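Local coordinates for putative oxidoreductase molybdopterin-binding subunit (Sulfolobus tokodaii, PDB 4ZOH), which probably serves as the molybdenum cofactor-carrying subunit of an iron-sulfur oxidoreductase related to aldehyde oxidase and xanthine dehydrogenase, at residues A[303-308]-A[340-345]; A[308-313]-A[366-371]; A[312-317]-A[373-378]. One frame throughout, in Å; residues are numbered along the deposited sequence.

Interaction 1. Residues A[303-308]-A[340-345]; sequences RMLPGI and IYFIER
Ile-343 lies over the carbonyl group of Leu-305. Its CB comes to 3.1 Å from Leu-305 O, which is tight for a carbon beside an oxygen. CG1 and CD1 of Ile-343 close on the same oxygen, CG1 at 3.3 Å from Leu-305 O. CG1 stands anti to the backbone N of Ile-343 (chi1 -168°), and this brings the longer branch alongside the carbonyl. The other branch, CG2, faces the backbone of Gly-307, with CG2 4.0 Å from Gly-307 CA.

Leu-305 makes a second contact one residue earlier in the helix. Its CD2 touches CB of Phe-342 at 3.5 Å, and the two side chains cross obliquely. The CB of Phe-342 points toward Leu-305, but the ring turns off toward Leu-155 and Asn-157 of strand 149-161. One turn before Ile-343, Ile-340 reaches back with CD1. This methyl sits 3.7 Å from Met-304 O and also near Met-304 CB.

This is a helix packed against the turn that follows another helix. Residues 340-345 belong to helix 336-353. The chain follows helix 288-304 with a type I beta turn from Met-304 to Gly-307, closed by Gly-307 N bonding to Met-304 O. Gly-307, with phi 57°, is the first residue to leave helical geometry.

One water bridges the two segments. It accepts from Ile-308 N and donates to Glu-344 OE2, at 3.1 Å from that oxygen. Glu-344 OE2 also bonds to Tyr-309 OH, while OE1 pairs with Arg-362 and accepts from Ser-410 N. These partners probably stabilise the buried carboxylate in its charged form.

No direct hydrogen bond crosses the contact. The interface depends on close fit of Ile-343 and Ile-340 on the turn backbone and of Leu-305 on Phe-342, with directional bonding supplied through the water to Glu-344.

Interaction 2. Residues A[308-313]-A[366-371]; sequences IYKIIG and AIDTLP
Ile-308 and Ile-367 are joined by a backbone hydrogen bond. Ile-367 N donates to Ile-308 O over 2.9 Å, and the bond is nearly straight at 168°. Ala-366 CA makes a CH...O contact with the same oxygen at 3.6 Å. Tyr-309 and Ala-366 form a single beta bridge. Ala-366 is where the chain leaves helix 358-365, so the bridge ties that helix end to the loop before strand 313-321.

Ile-367 CG1 and CD1 also lie against this carbonyl, with CD1 3.3 Å from Ile-308 O. The apolar contact between side chains is Ile-308 CD1 on Ala-366 CB, at 4.2 Å. The Tyr-309 ring presents an edge to Ala-366 N.

The charged contact lies toward solvent, where Asp-368 is exposed. The Lys-310 chain runs over the backbone, with CG 3.7 Å from Ile-367 CA. Its CD passes 3.5 Å from Ala-366 O, and CE and NZ stay close to that oxygen. A bend at chi3 (-46°) carries NZ toward Asp-368. The salt bridge from Lys-310 NZ to Asp-368 OD2 is 3.5 Å long and weak as a hydrogen bond.

Ile-308 O is thus held by one nearly straight N-H bond with a CH...O contact beside it, while the long ion pair is probably only loosely fixed.

Interaction 3. Residues A[312-317]-A[373-378]; sequences IGADID and TNIFGV
The Phe-376 ring meets Ile-316 at its edge, with Ile-316 CG1 near the ring plane and 3.9 Å from Phe-376 CZ. Ala-314 CB approaches the same ring atom obliquely, at 3.8 Å from CZ. One face of the ring carries CG2 of Ile-375, its neighbour in sequence, offset toward the rim.

The motif is a type I beta turn, Asn-374 to Gly-377, set against a strand. The turn lies between the short strands 372-373 and 379-380. The strand is 313-321 of a five-stranded mixed sheet, and its alternate residues Ala-314 and Ile-316 direct their CB atoms at the turn. CG of Phe-376 is anti to its carbonyl carbon (chi1 -74°), and from there the ring extends to the strand. The Phe-376 and Ile-316 side chains cross at about a right angle. Val-302 of helix 288-304 touches both of them.

Ile-375 covers the start of the strand. Its CD1 is 3.6 Å from Ile-312 O, and its CG2 touches Ala-314 CB. The contact across the segments is entirely van der Waals.

Polar bonds hold the turn itself. Asn-374 ND2 donates to Arg-303 O and bonds to Tyr-380 OH. Asn-374 OD1 forms an Asx turn with Phe-376 N, which sits off one face of the amide plane at 2.8 Å in a bent bond (134°). Val-378 N lies off the other face, 2.9 Å from Asn-374 OD1, in a straighter one (159°).

How the interactions relate
The three contacts are neighbours on one side of the chain's centre, with centres about 11 to 12 Å apart. Interaction 1 is fully buried and joins helix 336-353 to the turn after helix 288-304. Interaction 2 has a buried backbone bond and a charged pair nearer the surface. Interaction 3 is partly buried and apolar across the segments. Residues 303-317 run through all three: Ile-308 is shared by interactions 1 and 2, Ile-312 and Gly-313 by interactions 2 and 3. Pro-306 packs on Ile-375, linking interactions 1 and 3 directly. Direct hydrogen bonding between segments occurs in interaction 2, where two loops meet; interaction 1 uses a water.

Interaction 1. Residues A[303-308]-A[340-345]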
ATOM      1  N   ARG A 303     -12.031  40.880  17.160  1.00 25.56           N
ATOM      2  CA  ARG A 303     -13.369  41.147  16.724  1.00 27.47           C
ATOM      3  C   ARG A 303     -14.451  40.524  17.641  1.00 29.70           C
ATOM      4  O   ARG A 303     -15.623  40.859  17.523  1.00 32.26           O
ATOM      5  CB  ARG A 303     -13.550  40.809  15.252  1.00 31.71           C
ATOM      6  CG  ARG A 303     -13.718  39.338  14.901  1.00 34.48           C
ATOM      7  CD  ARG A 303     -13.148  39.142  13.474  1.00 32.09           C
ATOM      8  NE  ARG A 303     -14.126  39.686  12.545  1.00 30.15           N
ATOM      9  CZ  ARG A 303     -15.015  38.988  11.852  1.00 32.10           C
ATOM     10  NH1 ARG A 303     -15.032  37.645  11.886  1.00 35.48           N
ATOM     11  NH2 ARG A 303     -15.867  39.641  11.067  1.00 34.25           N
ATOM     12  N   MET A 304     -14.064  39.619  18.538  1.00 28.33           N
ATOM     13  CA  MET A 304     -15.071  38.922  19.363  1.00 30.32           C
ATOM     14  C   MET A 304     -15.118  39.455  20.786  1.00 28.33           C
ATOM     15  O   MET A 304     -16.008  39.058  21.534  1.00 27.99           O
ATOM     16  CB  MET A 304     -14.876  37.373  19.407  1.00 27.55           C
ATOM     17  CG  MET A 304     -14.927  36.732  18.033  1.00 24.92           C
ATOM     18  SD  MET A 304     -16.457  36.911  17.134  1.00 34.71           S
ATOM     19  CE  MET A 304     -17.471  35.991  18.283  1.00 27.39           C
ATOM     20  N   LEU A 305     -14.139  40.277  21.165  1.00 28.97           N
ATOM     21  CA  LEU A 305     -14.152  41.076  22.420  1.00 32.11           C
ATOM     22  C   LEU A 305     -15.486  41.736  22.836  1.00 30.22           C
ATOM     23  O   LEU A 305     -15.733  41.841  23.997  1.00 29.73           O
ATOM     24  CB  LEU A 305     -13.108  42.188  22.357  1.00 31.21           C
ATOM     25  CG  LEU A 305     -11.666  41.768  22.625  1.00 33.23           C
ATOM     26  CD1 LEU A 305     -10.692  42.932  22.439  1.00 34.01           C
ATOM     27  CD2 LEU A 305     -11.506  41.187  23.999  1.00 33.01           C
ATOM     28  N   PRO A 306     -16.334  42.200  21.898  1.00 30.73           N
ATOM     29  CA  PRO A 306     -17.581  42.716  22.478  1.00 31.85           C
ATOM     30  C   PRO A 306     -18.547  41.617  22.998  1.00 36.97           C
ATOM     31  O   PRO A 306     -19.543  41.929  23.688  1.00 36.13           O
ATOM     32  CB  PRO A 306     -18.233  43.485  21.302  1.00 32.36           C
ATOM     33  CG  PRO A 306     -17.150  43.701  20.277  1.00 33.48           C
ATOM     34  CD  PRO A 306     -16.303  42.440  20.439  1.00 32.93           C
ATOM     35  N   GLY A 307     -18.301  40.357  22.624  1.00 33.62           N
ATOM     36  CA  GLY A 307     -19.100  39.255  23.099  1.00 28.87           C
ATOM     37  C   GLY A 307     -20.580  39.434  22.772  1.00 28.87           C
ATOM     38  O   GLY A 307     -20.956  39.908  21.695  1.00 27.90           O
ATOM     39  N   ILE A 308     -21.429  39.068  23.727  1.00 29.92           N
ATOM     40  CA  ILE A 308     -22.889  39.104  23.549  1.00 30.91           C
ATOM     41  C   ILE A 308     -23.485  40.408  24.116  1.00 30.81           C
ATOM     42  O   ILE A 308     -24.701  40.497  24.235  1.00 34.68           O
ATOM     43  CB  ILE A 308     -23.575  37.874  24.267  1.00 33.62           C
ATOM     44  CG1 ILE A 308     -23.204  37.837  25.771  1.00 31.56           C
ATOM     45  CG2 ILE A 308     -23.209  36.572  23.560  1.00 29.71           C
ATOM     46  CD1 ILE A 308     -24.382  37.494  26.670  1.00 30.08           C
ATOM     47  N   ILE A 340     -13.504  35.784  23.592  1.00 27.03           N
ATOM     48  CA  ILE A 340     -14.549  35.427  24.583  1.00 24.70           C
ATOM     49  C   ILE A 340     -13.969  35.318  26.023  1.00 25.14           C
ATOM     50  O   ILE A 340     -14.546  35.861  26.952  1.00 24.39           O
ATOM     51  CB  ILE A 340     -15.354  34.171  24.156  1.00 22.74           C
ATOM     52  CG1 ILE A 340     -16.046  34.383  22.819  1.00 21.36           C
ATOM     53  CG2 ILE A 340     -16.320  33.657  25.273  1.00 23.38           C
ATOM     54  CD1 ILE A 340     -16.910  35.656  22.788  1.00 25.50           C
ATOM     55  N   TYR A 341     -12.806  34.690  26.207  1.00 23.80           N
ATOM     56  CA  TYR A 341     -12.190  34.612  27.511  1.00 23.95           C
ATOM     57  C   TYR A 341     -11.962  36.032  28.090  1.00 31.07           C
ATOM     58  O   TYR A 341     -12.274  36.287  29.279  1.00 27.52           O
ATOM     59  CB  TYR A 341     -10.868  33.880  27.424  1.00 25.23           C
ATOM     60  CG  TYR A 341      -9.885  34.053  28.593  1.00 23.86           C
ATOM     61  CD1 TYR A 341     -10.010  33.323  29.762  1.00 25.00           C
ATOM     62  CD2 TYR A 341      -8.769  34.931  28.490  1.00 25.18           C
ATOM     63  CE1 TYR A 341      -9.089  33.472  30.828  1.00 23.03           C
ATOM     64  CE2 TYR A 341      -7.856  35.078  29.538  1.00 23.63           C
ATOM     65  CZ  TYR A 341      -8.002  34.349  30.713  1.00 24.48           C
ATOM     66  OH  TYR A 341      -7.023  34.468  31.780  1.00 27.58           O
ATOM     67  N   PHE A 342     -11.380  36.930  27.254  1.00 27.43           N
ATOM     68  CA  PHE A 342     -11.186  38.298  27.661  1.00 26.81           C
ATOM     69  C   PHE A 342     -12.473  38.999  28.102  1.00 25.66           C
ATOM     70  O   PHE A 342     -12.492  39.479  29.240  1.00 27.69           O
ATOM     71  CB  PHE A 342     -10.364  39.098  26.616  1.00 25.48           C
ATOM     72  CG  PHE A 342      -8.893  38.630  26.501  1.00 22.00           C
ATOM     73  CD1 PHE A 342      -8.151  38.378  27.606  1.00 20.60           C
ATOM     74  CD2 PHE A 342      -8.308  38.446  25.262  1.00 22.92           C
ATOM     75  CE1 PHE A 342      -6.814  37.971  27.504  1.00 22.58           C
ATOM     76  CE2 PHE A 342      -6.988  38.059  25.142  1.00 20.89           C
ATOM     77  CZ  PHE A 342      -6.242  37.787  26.251  1.00 21.75           C
ATOM     78  N   ILE A 343     -13.526  39.042  27.272  1.00 23.85           N
ATOM     79  CA  ILE A 343     -14.731  39.722  27.667  1.00 26.64           C
ATOM     80  C   ILE A 343     -15.410  39.044  28.898  1.00 32.29           C
ATOM     81  O   ILE A 343     -15.896  39.743  29.791  1.00 30.71           O
ATOM     82  CB  ILE A 343     -15.734  39.975  26.505  1.00 28.19           C
ATOM     83  CG1 ILE A 343     -16.841  40.966  26.943  1.00 29.69           C
ATOM     84  CG2 ILE A 343     -16.339  38.687  25.893  1.00 23.22           C
ATOM     85  CD1 ILE A 343     -16.310  42.322  27.431  1.00 30.98           C
ATOM     86  N   GLU A 344     -15.405  37.702  28.971  1.00 31.92           N
ATOM     87  CA  GLU A 344     -16.074  36.982  30.081  1.00 29.29           C
ATOM     88  C   GLU A 344     -15.316  37.095  31.386  1.00 25.99           C
ATOM     89  O   GLU A 344     -15.926  37.173  32.467  1.00 28.39           O
ATOM     90  CB  GLU A 344     -16.391  35.537  29.712  1.00 28.45           C
ATOM     91  CG  GLU A 344     -17.326  35.400  28.562  1.00 27.47           C
ATOM     92  CD  GLU A 344     -18.686  36.002  28.915  1.00 32.31           C
ATOM     93  OE1 GLU A 344     -19.307  35.460  29.872  1.00 28.12           O
ATOM     94  OE2 GLU A 344     -19.080  37.033  28.266  1.00 31.92           O
ATOM     95  N   ARG A 345     -14.006  37.216  31.334  1.00 25.09           N
ATOM     96  CA  ARG A 345     -13.293  37.546  32.538  1.00 25.46           C
ATOM     97  C   ARG A 345     -13.568  38.999  33.017  1.00 35.02           C
ATOM     98  O   ARG A 345     -13.837  39.244  34.208  1.00 34.88           O
ATOM     99  CB  ARG A 345     -11.817  37.332  32.334  1.00 33.02           C
ATOM    100  CG  ARG A 345     -11.417  35.843  32.167  1.00 33.71           C
ATOM    101  CD  ARG A 345     -11.646  35.064  33.456  1.00 28.47           C
ATOM    102  NE  ARG A 345     -10.820  35.595  34.527  1.00 26.96           N
ATOM    103  CZ  ARG A 345     -11.279  36.154  35.648  1.00 28.84           C
ATOM    104  NH1 ARG A 345     -12.602  36.191  35.897  1.00 25.73           N
ATOM    105  NH2 ARG A 345     -10.392  36.618  36.549  1.00 28.54           N
TER
HETATM  106  O   HOH W   1     -19.893  37.025  25.309  1.00 28.26           O

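Interaction 2. Residues A[308-313]-A[366-371]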
ATOM      1  N   ILE A 308     -21.429  39.068  23.727  1.00 29.92           N
ATOM      2  CA  ILE A 308     -22.889  39.104  23.549  1.00 30.91           C
ATOM      3  C   ILE A 308     -23.485  40.408  24.116  1.00 30.81           C
ATOM      4  O   ILE A 308     -24.701  40.497  24.235  1.00 34.68           O
ATOM      5  CB  ILE A 308     -23.575  37.874  24.267  1.00 33.62           C
ATOM      6  CG1 ILE A 308     -23.204  37.837  25.771  1.00 31.56           C
ATOM      7  CG2 ILE A 308     -23.209  36.572  23.560  1.00 29.71           C
ATOM      8  CD1 ILE A 308     -24.382  37.494  26.670  1.00 30.08           C
ATOM      9  N   TYR A 309     -22.626  41.381  24.461  1.00 29.88           N
ATOM     10  CA  TYR A 309     -23.000  42.613  25.164  1.00 32.21           C
ATOM     11  C   TYR A 309     -23.354  43.870  24.319  1.00 36.50           C
ATOM     12  O   TYR A 309     -22.896  44.068  23.171  1.00 34.37           O
ATOM     13  CB  TYR A 309     -21.958  42.914  26.205  1.00 29.21           C
ATOM     14  CG  TYR A 309     -21.729  41.701  27.049  1.00 29.43           C
ATOM     15  CD1 TYR A 309     -22.766  41.147  27.802  1.00 30.55           C
ATOM     16  CD2 TYR A 309     -20.516  41.030  27.025  1.00 30.75           C
ATOM     17  CE1 TYR A 309     -22.570  40.020  28.561  1.00 27.56           C
ATOM     18  CE2 TYR A 309     -20.302  39.897  27.778  1.00 28.94           C
ATOM     19  CZ  TYR A 309     -21.350  39.373  28.523  1.00 30.43           C
ATOM     20  OH  TYR A 309     -21.168  38.257  29.315  1.00 27.39           O
ATOM     21  N   LYS A 310     -24.166  44.743  24.902  1.00 39.86           N
ATOM     22  CA  LYS A 310     -24.610  45.938  24.176  1.00 39.24           C
ATOM     23  C   LYS A 310     -23.557  47.061  24.399  1.00 37.68           C
ATOM     24  O   LYS A 310     -23.899  48.144  24.827  1.00 41.21           O
ATOM     25  CB  LYS A 310     -26.034  46.294  24.626  1.00 40.63           C
ATOM     26  CG  LYS A 310     -27.154  45.344  24.174  1.00 41.38           C
ATOM     27  CD  LYS A 310     -28.562  45.681  24.748  1.00 43.27           C
ATOM     28  CE  LYS A 310     -28.567  45.989  26.253  1.00 44.53           C
ATOM     29  NZ  LYS A 310     -29.896  45.686  26.891  1.00 52.74           N
ATOM     30  N   ILE A 311     -22.285  46.773  24.100  1.00 34.55           N
ATOM     31  CA  ILE A 311     -21.127  47.686  24.308  1.00 42.66           C
ATOM     32  C   ILE A 311     -21.335  48.983  23.478  1.00 38.53           C
ATOM     33  O   ILE A 311     -21.812  48.938  22.322  1.00 35.05           O
ATOM     34  CB  ILE A 311     -19.767  47.003  23.853  1.00 45.41           C
ATOM     35  CG1 ILE A 311     -19.420  45.791  24.706  1.00 51.27           C
ATOM     36  CG2 ILE A 311     -18.551  47.923  23.823  1.00 44.75           C
ATOM     37  CD1 ILE A 311     -19.199  46.044  26.182  1.00 47.87           C
ATOM     38  N   ILE A 312     -20.967  50.133  24.017  1.00 37.31           N
ATOM     39  CA  ILE A 312     -21.280  51.339  23.200  1.00 40.67           C
ATOM     40  C   ILE A 312     -20.073  51.809  22.385  1.00 34.11           C
ATOM     41  O   ILE A 312     -20.257  52.230  21.278  1.00 39.88           O
ATOM     42  CB  ILE A 312     -22.103  52.450  23.940  1.00 40.98           C
ATOM     43  CG1 ILE A 312     -21.286  53.132  25.042  1.00 47.60           C
ATOM     44  CG2 ILE A 312     -23.415  51.895  24.515  1.00 36.23           C
ATOM     45  CD1 ILE A 312     -20.764  54.470  24.575  1.00 49.10           C
ATOM     46  N   GLY A 313     -18.865  51.703  22.924  1.00 34.02           N
ATOM     47  CA  GLY A 313     -17.669  51.892  22.093  1.00 34.22           C
ATOM     48  C   GLY A 313     -16.460  51.091  22.550  1.00 32.47           C
ATOM     49  O   GLY A 313     -16.360  50.751  23.725  1.00 34.57           O
ATOM     50  N   ALA A 366     -26.807  41.854  27.983  1.00 34.82           N
ATOM     51  CA  ALA A 366     -27.081  41.030  26.825  1.00 34.39           C
ATOM     52  C   ALA A 366     -27.840  41.740  25.702  1.00 40.31           C
ATOM     53  O   ALA A 366     -28.881  42.368  25.946  1.00 47.18           O
ATOM     54  CB  ALA A 366     -27.900  39.798  27.278  1.00 38.72           C
ATOM     55  N   ILE A 367     -27.334  41.625  24.471  1.00 37.51           N
ATOM     56  CA  ILE A 367     -28.128  41.881  23.281  1.00 41.90           C
ATOM     57  C   ILE A 367     -29.567  41.303  23.437  1.00 47.20           C
ATOM     58  O   ILE A 367     -29.756  40.220  24.023  1.00 43.93           O
ATOM     59  CB  ILE A 367     -27.411  41.280  22.046  1.00 41.25           C
ATOM     60  CG1 ILE A 367     -26.187  42.123  21.737  1.00 42.28           C
ATOM     61  CG2 ILE A 367     -28.289  41.277  20.791  1.00 44.07           C
ATOM     62  CD1 ILE A 367     -25.082  41.290  21.103  1.00 47.08           C
ATOM     63  N   ASP A 368     -30.561  42.011  22.900  1.00 52.64           N
ATOM     64  CA  ASP A 368     -31.963  41.563  22.987  1.00 66.19           C
ATOM     65  C   ASP A 368     -32.247  40.594  21.852  1.00 74.60           C
ATOM     66  O   ASP A 368     -32.210  39.364  22.057  1.00 89.04           O
ATOM     67  CB  ASP A 368     -32.907  42.762  23.016  1.00 58.82           C
ATOM     68  CG  ASP A 368     -32.376  43.882  23.921  1.00 62.10           C
ATOM     69  OD1 ASP A 368     -32.156  45.004  23.422  1.00 71.36           O
ATOM     70  OD2 ASP A 368     -32.104  43.639  25.120  1.00 57.94           O
ATOM     71  N   THR A 369     -32.448  41.126  20.648  1.00 67.66           N
ATOM     72  CA  THR A 369     -32.675  40.251  19.493  1.00 64.19           C
ATOM     73  C   THR A 369     -31.575  40.260  18.406  1.00 52.30           C
ATOM     74  O   THR A 369     -30.755  41.195  18.273  1.00 58.63           O
ATOM     75  CB  THR A 369     -34.062  40.479  18.839  1.00 64.92           C
ATOM     76  OG1 THR A 369     -34.142  41.823  18.344  1.00 60.75           O
ATOM     77  CG2 THR A 369     -35.217  40.167  19.841  1.00 69.94           C
ATOM     78  N   LEU A 370     -31.578  39.169  17.658  1.00 43.05           N
ATOM     79  CA  LEU A 370     -30.672  38.926  16.564  1.00 40.72           C
ATOM     80  C   LEU A 370     -31.527  39.052  15.311  1.00 39.02           C
ATOM     81  O   LEU A 370     -32.696  38.714  15.385  1.00 45.09           O
ATOM     82  CB  LEU A 370     -29.994  37.549  16.744  1.00 37.97           C
ATOM     83  CG  LEU A 370     -29.102  37.427  17.978  1.00 33.99           C
ATOM     84  CD1 LEU A 370     -28.210  36.221  17.796  1.00 39.41           C
ATOM     85  CD2 LEU A 370     -28.174  38.618  18.187  1.00 29.85           C
ATOM     86  N   PRO A 371     -31.012  39.559  14.178  1.00 36.10           N
ATOM     87  CA  PRO A 371     -29.600  39.911  13.915  1.00 34.85           C
ATOM     88  C   PRO A 371     -29.125  41.112  14.684  1.00 37.10           C
ATOM     89  O   PRO A 371     -29.922  41.984  14.966  1.00 41.73           O
ATOM     90  CB  PRO A 371     -29.601  40.300  12.440  1.00 32.84           C
ATOM     91  CG  PRO A 371     -30.879  39.829  11.873  1.00 41.20           C
ATOM     92  CD  PRO A 371     -31.865  39.696  13.000  1.00 35.37           C
TER

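Interaction 3. Residues A[312-317]-A[373-378]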
ATOM      1  N   ILE A 312     -20.967  50.133  24.017  1.00 37.31           N
ATOM      2  CA  ILE A 312     -21.280  51.339  23.200  1.00 40.67           C
ATOM      3  C   ILE A 312     -20.073  51.809  22.385  1.00 34.11           C
ATOM      4  O   ILE A 312     -20.257  52.230  21.278  1.00 39.88           O
ATOM      5  CB  ILE A 312     -22.103  52.450  23.940  1.00 40.98           C
ATOM      6  CG1 ILE A 312     -21.286  53.132  25.042  1.00 47.60           C
ATOM      7  CG2 ILE A 312     -23.415  51.895  24.515  1.00 36.23           C
ATOM      8  CD1 ILE A 312     -20.764  54.470  24.575  1.00 49.10           C
ATOM      9  N   GLY A 313     -18.865  51.703  22.924  1.00 34.02           N
ATOM     10  CA  GLY A 313     -17.669  51.892  22.093  1.00 34.22           C
ATOM     11  C   GLY A 313     -16.460  51.091  22.550  1.00 32.47           C
ATOM     12  O   GLY A 313     -16.360  50.751  23.725  1.00 34.57           O
ATOM     13  N   ALA A 314     -15.523  50.820  21.639  1.00 31.42           N
ATOM     14  CA  ALA A 314     -14.237  50.219  22.048  1.00 31.74           C
ATOM     15  C   ALA A 314     -13.085  50.689  21.162  1.00 26.68           C
ATOM     16  O   ALA A 314     -13.272  51.000  20.002  1.00 26.55           O
ATOM     17  CB  ALA A 314     -14.338  48.681  21.991  1.00 32.92           C
ATOM     18  N   ASP A 315     -11.899  50.600  21.684  1.00 25.28           N
ATOM     19  CA  ASP A 315     -10.737  51.054  20.996  1.00 29.11           C
ATOM     20  C   ASP A 315      -9.603  50.111  21.413  1.00 27.06           C
ATOM     21  O   ASP A 315      -9.093  50.270  22.499  1.00 27.27           O
ATOM     22  CB  ASP A 315     -10.433  52.529  21.416  1.00 35.92           C
ATOM     23  CG  ASP A 315      -9.178  53.140  20.688  1.00 43.32           C
ATOM     24  OD1 ASP A 315      -8.313  52.383  20.174  1.00 39.85           O
ATOM     25  OD2 ASP A 315      -9.054  54.393  20.633  1.00 45.47           O
ATOM     26  N   ILE A 316      -9.213  49.148  20.551  1.00 25.69           N
ATOM     27  CA  ILE A 316      -8.184  48.114  20.917  1.00 26.96           C
ATOM     28  C   ILE A 316      -7.009  48.161  19.970  1.00 26.67           C
ATOM     29  O   ILE A 316      -7.155  48.106  18.770  1.00 25.94           O
ATOM     30  CB  ILE A 316      -8.764  46.653  20.888  1.00 25.65           C
ATOM     31  CG1 ILE A 316     -10.021  46.584  21.811  1.00 24.48           C
ATOM     32  CG2 ILE A 316      -7.691  45.624  21.309  1.00 25.29           C
ATOM     33  CD1 ILE A 316      -9.707  46.575  23.295  1.00 24.05           C
ATOM     34  N   ASP A 317      -5.839  48.244  20.535  1.00 28.07           N
ATOM     35  CA  ASP A 317      -4.657  48.403  19.745  1.00 29.37           C
ATOM     36  C   ASP A 317      -4.101  46.973  19.628  1.00 29.99           C
ATOM     37  O   ASP A 317      -3.619  46.415  20.628  1.00 31.39           O
ATOM     38  CB  ASP A 317      -3.673  49.383  20.452  1.00 26.40           C
ATOM     39  CG  ASP A 317      -2.408  49.719  19.582  1.00 29.34           C
ATOM     40  OD1 ASP A 317      -2.519  49.729  18.355  1.00 26.30           O
ATOM     41  OD2 ASP A 317      -1.318  50.002  20.143  1.00 34.88           O
ATOM     42  N   THR A 373     -25.361  43.640  14.749  1.00 34.55           N
ATOM     43  CA  THR A 373     -23.946  43.833  14.405  1.00 33.43           C
ATOM     44  C   THR A 373     -23.148  44.388  15.576  1.00 35.80           C
ATOM     45  O   THR A 373     -23.422  45.484  16.056  1.00 36.87           O
ATOM     46  CB  THR A 373     -23.772  44.721  13.195  1.00 32.83           C
ATOM     47  OG1 THR A 373     -24.530  44.167  12.133  1.00 37.98           O
ATOM     48  CG2 THR A 373     -22.325  44.800  12.757  1.00 30.24           C
ATOM     49  N   ASN A 374     -22.153  43.639  16.039  1.00 32.91           N
ATOM     50  CA  ASN A 374     -21.298  44.128  17.126  1.00 30.73           C
ATOM     51  C   ASN A 374     -20.470  45.362  16.682  1.00 29.57           C
ATOM     52  O   ASN A 374     -20.437  45.731  15.504  1.00 28.98           O
ATOM     53  CB  ASN A 374     -20.475  42.980  17.809  1.00 28.87           C
ATOM     54  CG  ASN A 374     -19.062  42.700  17.179  1.00 32.50           C
ATOM     55  OD1 ASN A 374     -18.592  43.369  16.263  1.00 29.92           O
ATOM     56  ND2 ASN A 374     -18.397  41.643  17.685  1.00 26.53           N
ATOM     57  N   ILE A 375     -19.765  45.908  17.648  1.00 29.80           N
ATOM     58  CA  ILE A 375     -19.055  47.138  17.573  1.00 35.24           C
ATOM     59  C   ILE A 375     -17.904  47.073  16.570  1.00 38.21           C
ATOM     60  O   ILE A 375     -17.528  48.118  15.965  1.00 33.90           O
ATOM     61  CB  ILE A 375     -18.656  47.536  19.024  1.00 39.59           C
ATOM     62  CG1 ILE A 375     -18.997  48.980  19.329  1.00 44.01           C
ATOM     63  CG2 ILE A 375     -17.199  47.275  19.368  1.00 44.45           C
ATOM     64  CD1 ILE A 375     -20.429  49.361  19.062  1.00 49.73           C
ATOM     65  N   PHE A 376     -17.356  45.861  16.369  1.00 31.73           N
ATOM     66  CA  PHE A 376     -16.237  45.676  15.463  1.00 29.47           C
ATOM     67  C   PHE A 376     -16.692  45.076  14.156  1.00 27.33           C
ATOM     68  O   PHE A 376     -15.888  44.489  13.425  1.00 30.68           O
ATOM     69  CB  PHE A 376     -15.127  44.843  16.107  1.00 28.54           C
ATOM     70  CG  PHE A 376     -14.323  45.580  17.141  1.00 28.83           C
ATOM     71  CD1 PHE A 376     -14.049  46.942  17.006  1.00 29.02           C
ATOM     72  CD2 PHE A 376     -13.774  44.890  18.250  1.00 26.13           C
ATOM     73  CE1 PHE A 376     -13.277  47.610  17.973  1.00 26.44           C
ATOM     74  CE2 PHE A 376     -13.025  45.551  19.221  1.00 26.98           C
ATOM     75  CZ  PHE A 376     -12.755  46.917  19.069  1.00 28.34           C
ATOM     76  N   GLY A 377     -17.993  45.159  13.899  1.00 26.15           N
ATOM     77  CA  GLY A 377     -18.572  44.774  12.623  1.00 24.90           C
ATOM     78  C   GLY A 377     -18.992  43.312  12.444  1.00 29.25           C
ATOM     79  O   GLY A 377     -19.388  42.930  11.337  1.00 28.18           O
ATOM     80  N   VAL A 378     -18.930  42.479  13.498  1.00 28.94           N
ATOM     81  CA  VAL A 378     -19.383  41.061  13.329  1.00 29.00           C
ATOM     82  C   VAL A 378     -20.920  41.010  13.396  1.00 27.80           C
ATOM     83  O   VAL A 378     -21.521  41.416  14.390  1.00 29.32           O
ATOM     84  CB  VAL A 378     -18.834  40.156  14.439  1.00 27.49           C
ATOM     85  CG1 VAL A 378     -19.089  38.689  14.084  1.00 29.08           C
ATOM     86  CG2 VAL A 378     -17.371  40.453  14.698  1.00 27.86           C
TER